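Long-range contacts in mandelate racemase/muconate lactonizing enzyme (Polaromonas sp., PDB 3CB3), which belongs to the mandelate racemase-type enzymes of the enolase superfamily, binds magnesium and L-glucaric acid, and probably acts on a sugar diacid: residues D147-Y152 and P329-V334; Y245-H250 and G274-H279; F316-H321 and W339-F344. All blocks are in the same frame, centred on the assembly; numbering follows the deposited sequence.

Overall arrangement
Interactions 1 and 3 are buried and touch each other: V334 of the first packs on M318 and reaches the backbone of H321 in the third, with helix 318-326 and strand 333-335 adjoining in the chain. Interaction 2 lies at the surface, its nearest atoms about 9 Å from interaction 1 and about 14 Å from interaction 3. The chemistry follows the place. Two backbone bonds, a water and an arginine laid over a tryptophan join 147-152 to 329-334; two histidines pack where the helices of 245-250 and 274-279 meet; 316-321 and 339-344, beside the bound glucarate, share rings and a leucine, with no direct hydrogen bond and only a water between them.

Interaction 1. Residues D147-Y152 and P329-V334; sequences DSVRCY and PREPWV
V149 starts the contact with one methyl: CG1, anti to the backbone N (chi1 -179°), sits 3.7 Å from P332 CG and also packs on V334 CG2, each pair of side chains crossing near a right angle. R150 comes next and turns to the face of the sheet that carries W333. Its CB lies over the indole, 3.9 Å from the centroid of the six-membered ring, a CH-pi contact. Farther out the chain bends at chi3 (74°), which lays one guanidinium face over the same indole, with CZ 3.4 Å from W333 CZ2 and the planes 31° apart. E331 meets the aliphatic part of this arginine, its OE2 3.3 Å from R150 CG, while the charged groups stay too far apart for a salt bridge; the carboxylate instead pairs through OE1 with R354. A serine here would keep the CB contact but, without the guanidinium, would probably leave the CZ2 side of the indole less covered and E331 without its aliphatic partner. R150 O accepts V334 N at 3.0 Å, nearly straight and in the carbonyl plane. C151 forms the parallel bridge with V334, and its O stands at the indole edge, 3.4 Å from W333 CZ3. Y152 N then donates to V334 O at 3.2 Å, and its ring meets W333 obliquely. A water ties the two together, accepting from Y152 OH and donating to W333 O. Strand 148-152 runs between 333-335 and the antiparallel 354-356, and its pairing with 333-335 joins the first and last strands of the barrel, as in the (beta/alpha)7-beta barrels of the enolase superfamily. Helix 318-326 covers V149, P332 and V334 through A325, while W237 packs edge-to-face on both Y152 and W333.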
loop_
_atom_site.group_PDB
_atom_site.type_symbol
_atom_site.label_atom_id
_atom_site.label_comp_id
_atom_site.label_asym_id
_atom_site.label_seq_id
_atom_site.Cartn_x
_atom_site.Cartn_y
_atom_site.Cartn_z
ATOM N N ASP A 147 -24.061 24.110 5.417
ATOM C CA ASP A 147 -24.655 23.909 4.101
ATOM C C ASP A 147 -23.708 24.319 2.976
ATOM O O ASP A 147 -23.996 24.092 1.804
ATOM C CB ASP A 147 -25.962 24.692 3.980
ATOM C CG ASP A 147 -26.966 24.302 5.037
ATOM O OD1 ASP A 147 -27.121 23.088 5.293
ATOM O OD2 ASP A 147 -27.603 25.210 5.610
ATOM N N SER A 148 -22.591 24.940 3.343
ATOM C CA SER A 148 -21.581 25.358 2.371
ATOM C C SER A 148 -20.202 25.254 3.037
ATOM O O SER A 148 -20.083 25.350 4.255
ATOM C CB SER A 148 -21.842 26.794 1.884
ATOM O OG SER A 148 -21.625 27.737 2.922
ATOM N N VAL A 149 -19.166 25.070 2.227
ATOM C CA VAL A 149 -17.802 24.902 2.726
ATOM C C VAL A 149 -16.840 25.889 2.076
ATOM O O VAL A 149 -16.880 26.081 0.868
ATOM C CB VAL A 149 -17.304 23.464 2.413
ATOM C CG1 VAL A 149 -15.889 23.260 2.944
ATOM C CG2 VAL A 149 -18.275 22.442 2.997
ATOM N N ARG A 150 -15.972 26.502 2.875
ATOM C CA ARG A 150 -14.995 27.450 2.343
ATOM C C ARG A 150 -14.209 26.751 1.248
ATOM O O ARG A 150 -13.829 25.588 1.399
ATOM C CB ARG A 150 -14.040 27.909 3.443
ATOM C CG ARG A 150 -14.738 28.464 4.673
ATOM C CD ARG A 150 -13.762 29.191 5.583
ATOM N NE ARG A 150 -13.374 30.482 5.021
ATOM C CZ ARG A 150 -12.551 31.342 5.618
ATOM N NH1 ARG A 150 -12.019 31.048 6.797
ATOM N NH2 ARG A 150 -12.270 32.502 5.039
ATOM N N CYS A 151 -13.965 27.444 0.137
ATOM C CA CYS A 151 -13.224 26.825 -0.956
ATOM C C CYS A 151 -12.086 27.716 -1.439
ATOM O O CYS A 151 -12.064 28.923 -1.179
ATOM C CB CYS A 151 -14.158 26.525 -2.132
ATOM S SG CYS A 151 -14.876 28.010 -2.888
ATOM N N TYR A 152 -11.140 27.111 -2.145
ATOM C CA TYR A 152 -10.004 27.854 -2.676
ATOM C C TYR A 152 -9.584 27.173 -3.963
ATOM O O TYR A 152 -10.111 26.117 -4.307
ATOM C CB TYR A 152 -8.847 27.840 -1.673
ATOM C CG TYR A 152 -8.253 26.463 -1.443
ATOM C CD1 TYR A 152 -7.121 26.041 -2.144
ATOM C CD2 TYR A 152 -8.837 25.575 -0.540
ATOM C CE1 TYR A 152 -6.581 24.762 -1.945
ATOM C CE2 TYR A 152 -8.309 24.298 -0.336
ATOM C CZ TYR A 152 -7.183 23.898 -1.040
ATOM O OH TYR A 152 -6.669 22.633 -0.837
ATOM N N PRO A 329 -16.754 18.701 12.247
ATOM C CA PRO A 329 -17.057 19.699 13.283
ATOM C C PRO A 329 -16.461 21.100 13.118
ATOM O O PRO A 329 -17.169 22.099 13.237
ATOM C CB PRO A 329 -16.557 19.028 14.564
ATOM C CG PRO A 329 -16.746 17.591 14.282
ATOM C CD PRO A 329 -16.227 17.473 12.868
ATOM N N ARG A 330 -15.155 21.174 12.883
ATOM C CA ARG A 330 -14.494 22.466 12.720
ATOM C C ARG A 330 -14.471 22.862 11.246
ATOM O O ARG A 330 -14.396 21.997 10.371
ATOM C CB ARG A 330 -13.081 22.398 13.313
ATOM C CG ARG A 330 -13.084 22.264 14.840
ATOM C CD ARG A 330 -11.681 22.222 15.435
ATOM N NE ARG A 330 -11.066 20.903 15.302
ATOM C CZ ARG A 330 -11.339 19.861 16.085
ATOM N NH1 ARG A 330 -12.218 19.969 17.075
ATOM N NH2 ARG A 330 -10.732 18.700 15.873
ATOM N N GLU A 331 -14.543 24.164 10.976
ATOM C CA GLU A 331 -14.571 24.678 9.605
ATOM C C GLU A 331 -13.441 24.165 8.717
ATOM O O GLU A 331 -12.273 24.422 8.968
ATOM C CB GLU A 331 -14.559 26.212 9.589
ATOM C CG GLU A 331 -14.615 26.807 8.169
ATOM C CD GLU A 331 -15.885 26.427 7.405
ATOM O OE1 GLU A 331 -16.979 26.788 7.886
ATOM O OE2 GLU A 331 -15.796 25.772 6.324
ATOM N N PRO A 332 -13.797 23.428 7.659
ATOM C CA PRO A 332 -12.855 22.852 6.700
ATOM C C PRO A 332 -12.660 23.711 5.452
ATOM O O PRO A 332 -13.312 24.742 5.285
ATOM C CB PRO A 332 -13.503 21.522 6.368
ATOM C CG PRO A 332 -14.957 21.908 6.301
ATOM C CD PRO A 332 -15.133 22.822 7.507
ATOM N N TRP A 333 -11.732 23.287 4.596
ATOM C CA TRP A 333 -11.469 23.962 3.324
ATOM C C TRP A 333 -11.449 22.873 2.268
ATOM O O TRP A 333 -10.868 21.804 2.484
ATOM C CB TRP A 333 -10.108 24.661 3.304
ATOM C CG TRP A 333 -10.047 25.968 4.004
ATOM C CD1 TRP A 333 -9.770 26.180 5.321
ATOM C CD2 TRP A 333 -10.192 27.263 3.407
ATOM N NE1 TRP A 333 -9.723 27.526 5.579
ATOM C CE2 TRP A 333 -9.978 28.214 4.421
ATOM C CE3 TRP A 333 -10.484 27.711 2.106
ATOM C CZ2 TRP A 333 -10.040 29.598 4.181
ATOM C CZ3 TRP A 333 -10.547 29.094 1.867
ATOM C CH2 TRP A 333 -10.323 30.013 2.905
ATOM N N VAL A 334 -12.089 23.132 1.135
ATOM C CA VAL A 334 -12.117 22.165 0.041
ATOM C C VAL A 334 -11.622 22.893 -1.203
ATOM O O VAL A 334 -11.969 24.052 -1.426
ATOM C CB VAL A 334 -13.545 21.621 -0.204
ATOM C CG1 VAL A 334 -13.599 20.837 -1.508
ATOM C CG2 VAL A 334 -13.952 20.711 0.949
HETATM O O HOH W 1 -8.381 21.099 1.094
#

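Interaction 2. Residues Y245-H250 and G274-H279; sequences YDHEGH and GDLIRH
Two successive outer helices of the barrel meet where H247, in the first turn of helix 247-256, packs against H279 and D275 of helix 270-279. H247 CB lies over the face of the H279 imidazole, 3.7 Å from the ring centroid and 21° off the normal, a CH-pi contact. The two rings themselves meet obliquely, their planes at 39°. H279 is held in this pose from its own helix: ND1 donates to D275 O at 2.8 Å, with the acceptor close to the imidazole plane. That carbonyl also takes the backbone N of H279, the two donors arriving from opposite faces of its plane, so both the turn and the ring are pinned to one oxygen.

H247 CG is anti to the carbonyl carbon (chi1 -58°), which carries the imidazole across to D275 and L276. H247 CE1 lies 3.6 Å from D275 CB, and the backbone of D275 and L276 covers one face of the ring while Y245 O covers the other; NE2 is buried with no partner in the model. The setting is a beta/alpha barrel, in which helix packs on helix outside the strands, and L276 reaches inward to T263 and L285 of the strand wall. At the outer margin E248 CG touches H279 CD2 at 4.0 Å, its carboxylate making no bond to the imidazole. R278 NH2 forms a salt bridge of 3.1 Å to D275 OD1 and comes close to R278 of the second subunit. D246 N-caps helix 247-256, its OD1 accepting G249 N at 2.9 Å from above the carboxylate plane and also pairing with R220.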
loop_
_atom_site.group_PDB
_atom_site.type_symbol
_atom_site.label_atom_id
_atom_site.label_comp_id
_atom_site.label_asym_id
_atom_site.label_seq_id
_atom_site.Cartn_x
_atom_site.Cartn_y
_atom_site.Cartn_z
ATOM N N TYR A 245 6.372 11.479 4.256
ATOM C CA TYR A 245 6.565 10.547 5.357
ATOM C C TYR A 245 7.485 11.050 6.470
ATOM O O TYR A 245 7.783 10.312 7.411
ATOM C CB TYR A 245 7.062 9.210 4.800
ATOM C CG TYR A 245 5.999 8.496 3.996
ATOM C CD1 TYR A 245 4.992 7.768 4.634
ATOM C CD2 TYR A 245 5.945 8.613 2.604
ATOM C CE1 TYR A 245 3.955 7.176 3.911
ATOM C CE2 TYR A 245 4.903 8.024 1.869
ATOM C CZ TYR A 245 3.914 7.312 2.534
ATOM O OH TYR A 245 2.871 6.743 1.836
ATOM N N ASP A 246 7.932 12.300 6.381
ATOM C CA ASP A 246 8.796 12.835 7.432
ATOM C C ASP A 246 7.939 13.437 8.549
ATOM O O ASP A 246 7.899 14.659 8.745
ATOM C CB ASP A 246 9.749 13.900 6.879
ATOM C CG ASP A 246 10.756 14.351 7.914
ATOM O OD1 ASP A 246 10.670 13.858 9.061
ATOM O OD2 ASP A 246 11.629 15.189 7.591
ATOM N N HIS A 247 7.265 12.558 9.284
ATOM C CA HIS A 247 6.380 12.951 10.373
ATOM C C HIS A 247 7.068 13.751 11.461
ATOM O O HIS A 247 6.517 14.728 11.957
ATOM C CB HIS A 247 5.740 11.694 10.961
ATOM C CG HIS A 247 4.969 10.902 9.953
ATOM N ND1 HIS A 247 4.865 9.530 10.000
ATOM C CD2 HIS A 247 4.273 11.296 8.861
ATOM C CE1 HIS A 247 4.138 9.112 8.979
ATOM N NE2 HIS A 247 3.766 10.165 8.273
ATOM N N GLU A 248 8.276 13.338 11.833
ATOM C CA GLU A 248 9.020 14.032 12.873
ATOM C C GLU A 248 9.427 15.436 12.441
ATOM O O GLU A 248 9.492 16.352 13.262
ATOM C CB GLU A 248 10.264 13.229 13.259
ATOM C CG GLU A 248 10.005 12.169 14.316
ATOM C CD GLU A 248 11.241 11.343 14.622
ATOM O OE1 GLU A 248 12.331 11.937 14.800
ATOM O OE2 GLU A 248 11.121 10.101 14.688
ATOM N N GLY A 249 9.712 15.592 11.151
ATOM C CA GLY A 249 10.100 16.888 10.634
ATOM C C GLY A 249 8.908 17.824 10.582
ATOM O O GLY A 249 9.013 19.000 10.937
ATOM N N HIS A 250 7.775 17.309 10.121
ATOM C CA HIS A 250 6.562 18.116 10.048
ATOM C C HIS A 250 6.117 18.539 11.448
ATOM O O HIS A 250 5.719 19.685 11.660
ATOM C CB HIS A 250 5.442 17.341 9.354
ATOM C CG HIS A 250 5.558 17.327 7.862
ATOM N ND1 HIS A 250 5.579 18.480 7.108
ATOM C CD2 HIS A 250 5.635 16.303 6.982
ATOM C CE1 HIS A 250 5.661 18.167 5.826
ATOM N NE2 HIS A 250 5.695 16.851 5.723
ATOM N N GLY A 274 -2.937 7.917 10.719
ATOM C CA GLY A 274 -2.893 7.734 12.156
ATOM C C GLY A 274 -1.509 8.105 12.649
ATOM O O GLY A 274 -1.362 8.678 13.729
ATOM N N ASP A 275 -0.488 7.787 11.855
ATOM C CA ASP A 275 0.891 8.111 12.229
ATOM C C ASP A 275 1.116 9.623 12.262
ATOM O O ASP A 275 1.801 10.127 13.147
ATOM C CB ASP A 275 1.888 7.475 11.261
ATOM C CG ASP A 275 1.881 5.962 11.327
ATOM O OD1 ASP A 275 1.683 5.414 12.436
ATOM O OD2 ASP A 275 2.085 5.318 10.273
ATOM N N LEU A 276 0.536 10.340 11.303
ATOM C CA LEU A 276 0.678 11.800 11.264
ATOM C C LEU A 276 0.096 12.396 12.532
ATOM O O LEU A 276 0.717 13.227 13.199
ATOM C CB LEU A 276 -0.079 12.391 10.076
ATOM C CG LEU A 276 0.556 12.526 8.698
ATOM C CD1 LEU A 276 -0.416 13.285 7.801
ATOM C CD2 LEU A 276 1.860 13.292 8.790
ATOM N N ILE A 277 -1.120 11.965 12.848
ATOM C CA ILE A 277 -1.824 12.439 14.026
ATOM C C ILE A 277 -1.067 12.098 15.303
ATOM O O ILE A 277 -0.971 12.917 16.214
ATOM C CB ILE A 277 -3.262 11.849 14.068
ATOM C CG1 ILE A 277 -4.021 12.283 12.806
ATOM C CG2 ILE A 277 -3.989 12.310 15.333
ATOM C CD1 ILE A 277 -5.446 11.752 12.697
ATOM N N ARG A 278 -0.508 10.895 15.373
ATOM C CA ARG A 278 0.239 10.498 16.560
ATOM C C ARG A 278 1.447 11.412 16.777
ATOM O O ARG A 278 1.755 11.788 17.915
ATOM C CB ARG A 278 0.688 9.034 16.439
ATOM C CG ARG A 278 1.586 8.553 17.571
ATOM C CD ARG A 278 1.707 7.029 17.558
ATOM N NE ARG A 278 2.153 6.522 16.263
ATOM C CZ ARG A 278 3.415 6.543 15.843
ATOM N NH1 ARG A 278 4.370 7.045 16.618
ATOM N NH2 ARG A 278 3.722 6.064 14.643
ATOM N N HIS A 279 2.126 11.778 15.691
ATOM C CA HIS A 279 3.294 12.663 15.783
ATOM C C HIS A 279 2.909 14.139 15.889
ATOM O O HIS A 279 3.775 14.983 16.120
ATOM C CB HIS A 279 4.200 12.534 14.548
ATOM C CG HIS A 279 5.000 11.271 14.492
ATOM N ND1 HIS A 279 4.544 10.127 13.874
ATOM C CD2 HIS A 279 6.239 10.983 14.955
ATOM C CE1 HIS A 279 5.470 9.188 13.959
ATOM N NE2 HIS A 279 6.507 9.681 14.611
#

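Interaction 3. Residues F316-H321 and W339-F344; sequences FAMELH and WLEPLF
F316 and W339 make the tight end of this contact, F316 CE1 lying 3.5 Å from W339 CE3. The rings meet obliquely with their planes 61° apart. F316 reaches there because its CG is anti to the backbone N (chi1 -161°), and the same ring puts CZ 3.9 Å from L340 CG, the two side chains coming from opposite directions. On the helix side E319, bent at chi2, rests its OE2 against L340, 3.6 Å from L340 CB.

The polar side is looser. No direct hydrogen bond crosses; one water links the two segments, donating to E319 OE2 at 3.1 Å and accepting from L340 N at 2.9 Å. M318 CE and E341 OE1 only brush at 4.2 Å, on the side where E341 is partly exposed, and E319 CG merely grazes the F344 ring.

W339 touches the bound L-glucaric acid and packs on I47, while F316 meets the ring of Y67 and L340 packs on L25. Strands of the N-terminal domain thus close over a loop that follows the last barrel strand, consistent with the enolase-superfamily active site between capping domain and barrel.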
loop_
_atom_site.group_PDB
_atom_site.type_symbol
_atom_site.label_atom_id
_atom_site.label_comp_id
_atom_site.label_asym_id
_atom_site.label_seq_id
_atom_site.Cartn_x
_atom_site.Cartn_y
_atom_site.Cartn_z
ATOM N N PHE A 316 -8.199 17.104 -3.308
ATOM C CA PHE A 316 -8.839 16.816 -4.592
ATOM C C PHE A 316 -10.316 16.408 -4.474
ATOM O O PHE A 316 -10.998 16.784 -3.521
ATOM C CB PHE A 316 -8.035 15.719 -5.305
ATOM C CG PHE A 316 -8.283 15.635 -6.790
ATOM C CD1 PHE A 316 -8.206 16.772 -7.592
ATOM C CD2 PHE A 316 -8.565 14.411 -7.392
ATOM C CE1 PHE A 316 -8.402 16.691 -8.975
ATOM C CE2 PHE A 316 -8.763 14.320 -8.770
ATOM C CZ PHE A 316 -8.681 15.460 -9.563
ATOM N N ALA A 317 -10.789 15.657 -5.470
ATOM C CA ALA A 317 -12.161 15.143 -5.561
ATOM C C ALA A 317 -13.221 15.916 -4.781
ATOM O O ALA A 317 -13.853 15.377 -3.868
ATOM C CB ALA A 317 -12.186 13.666 -5.145
ATOM N N MET A 318 -13.439 17.168 -5.159
ATOM C CA MET A 318 -14.422 17.999 -4.480
ATOM C C MET A 318 -15.839 17.433 -4.517
ATOM O O MET A 318 -16.580 17.570 -3.548
ATOM C CB MET A 318 -14.428 19.414 -5.069
ATOM C CG MET A 318 -14.711 19.486 -6.561
ATOM S SD MET A 318 -14.815 21.211 -7.101
ATOM C CE MET A 318 -15.666 21.033 -8.644
ATOM N N GLU A 319 -16.213 16.797 -5.625
ATOM C CA GLU A 319 -17.556 16.236 -5.767
ATOM C C GLU A 319 -17.896 15.273 -4.636
ATOM O O GLU A 319 -19.067 15.056 -4.322
ATOM C CB GLU A 319 -17.704 15.527 -7.116
ATOM C CG GLU A 319 -17.615 16.465 -8.327
ATOM C CD GLU A 319 -16.179 16.799 -8.746
ATOM O OE1 GLU A 319 -15.236 16.542 -7.971
ATOM O OE2 GLU A 319 -16.000 17.332 -9.862
ATOM N N LEU A 320 -16.864 14.694 -4.034
ATOM C CA LEU A 320 -17.036 13.772 -2.920
ATOM C C LEU A 320 -16.696 14.460 -1.597
ATOM O O LEU A 320 -17.466 14.402 -0.640
ATOM C CB LEU A 320 -16.138 12.544 -3.117
ATOM C CG LEU A 320 -15.893 11.590 -1.945
ATOM C CD1 LEU A 320 -17.214 11.085 -1.359
ATOM C CD2 LEU A 320 -15.047 10.417 -2.446
ATOM N N HIS A 321 -15.555 15.136 -1.560
ATOM C CA HIS A 321 -15.097 15.800 -0.349
ATOM C C HIS A 321 -15.961 16.945 0.159
ATOM O O HIS A 321 -15.878 17.301 1.331
ATOM C CB HIS A 321 -13.657 16.282 -0.517
ATOM C CG HIS A 321 -12.671 15.169 -0.691
ATOM N ND1 HIS A 321 -12.717 14.014 0.060
ATOM C CD2 HIS A 321 -11.600 15.041 -1.510
ATOM C CE1 HIS A 321 -11.718 13.221 -0.288
ATOM N NE2 HIS A 321 -11.027 13.820 -1.240
ATOM N N TRP A 339 -11.119 19.758 -13.216
ATOM C CA TRP A 339 -10.645 18.519 -13.839
ATOM C C TRP A 339 -11.668 17.403 -14.037
ATOM O O TRP A 339 -11.786 16.856 -15.135
ATOM C CB TRP A 339 -9.463 17.957 -13.044
ATOM C CG TRP A 339 -8.248 18.843 -13.027
ATOM C CD1 TRP A 339 -8.150 20.124 -13.496
ATOM C CD2 TRP A 339 -6.972 18.528 -12.456
ATOM N NE1 TRP A 339 -6.894 20.627 -13.248
ATOM C CE2 TRP A 339 -6.152 19.668 -12.609
ATOM C CE3 TRP A 339 -6.445 17.394 -11.825
ATOM C CZ2 TRP A 339 -4.832 19.708 -12.152
ATOM C CZ3 TRP A 339 -5.130 17.432 -11.371
ATOM C CH2 TRP A 339 -4.340 18.584 -11.537
ATOM N N LEU A 340 -12.401 17.061 -12.979
ATOM C CA LEU A 340 -13.377 15.974 -13.042
ATOM C C LEU A 340 -14.758 16.319 -13.590
ATOM O O LEU A 340 -15.566 15.426 -13.843
ATOM C CB LEU A 340 -13.544 15.348 -11.651
ATOM C CG LEU A 340 -12.273 14.853 -10.955
ATOM C CD1 LEU A 340 -12.652 14.102 -9.688
ATOM C CD2 LEU A 340 -11.489 13.949 -11.893
ATOM N N GLU A 341 -15.032 17.603 -13.785
ATOM C CA GLU A 341 -16.335 18.026 -14.275
ATOM C C GLU A 341 -16.879 17.309 -15.509
ATOM O O GLU A 341 -18.048 16.939 -15.535
ATOM C CB GLU A 341 -16.337 19.539 -14.516
ATOM C CG GLU A 341 -16.195 20.337 -13.231
ATOM C CD GLU A 341 -16.318 21.835 -13.446
ATOM O OE1 GLU A 341 -16.494 22.554 -12.442
ATOM O OE2 GLU A 341 -16.235 22.293 -14.608
ATOM N N PRO A 342 -16.048 17.099 -16.545
ATOM C CA PRO A 342 -16.528 16.418 -17.755
ATOM C C PRO A 342 -17.117 15.024 -17.529
ATOM O O PRO A 342 -17.901 14.535 -18.341
ATOM C CB PRO A 342 -15.283 16.372 -18.641
ATOM C CG PRO A 342 -14.550 17.619 -18.248
ATOM C CD PRO A 342 -14.673 17.592 -16.736
ATOM N N LEU A 343 -16.746 14.389 -16.424
ATOM C CA LEU A 343 -17.229 13.045 -16.131
ATOM C C LEU A 343 -18.678 13.002 -15.675
ATOM O O LEU A 343 -19.337 11.971 -15.805
ATOM C CB LEU A 343 -16.375 12.402 -15.040
ATOM C CG LEU A 343 -14.867 12.278 -15.253
ATOM C CD1 LEU A 343 -14.224 11.875 -13.935
ATOM C CD2 LEU A 343 -14.571 11.256 -16.346
ATOM N N PHE A 344 -19.166 14.115 -15.138
ATOM C CA PHE A 344 -20.522 14.167 -14.602
ATOM C C PHE A 344 -21.409 15.229 -15.234
ATOM O O PHE A 344 -20.930 16.177 -15.849
ATOM C CB PHE A 344 -20.464 14.414 -13.089
ATOM C CG PHE A 344 -19.467 13.547 -12.370
ATOM C CD1 PHE A 344 -19.633 12.168 -12.314
ATOM C CD2 PHE A 344 -18.358 14.111 -11.746
ATOM C CE1 PHE A 344 -18.711 11.362 -11.649
ATOM C CE2 PHE A 344 -17.429 13.311 -11.077
ATOM C CZ PHE A 344 -17.608 11.935 -11.030
HETATM O O HOH W 2 -13.168 18.297 -10.492
#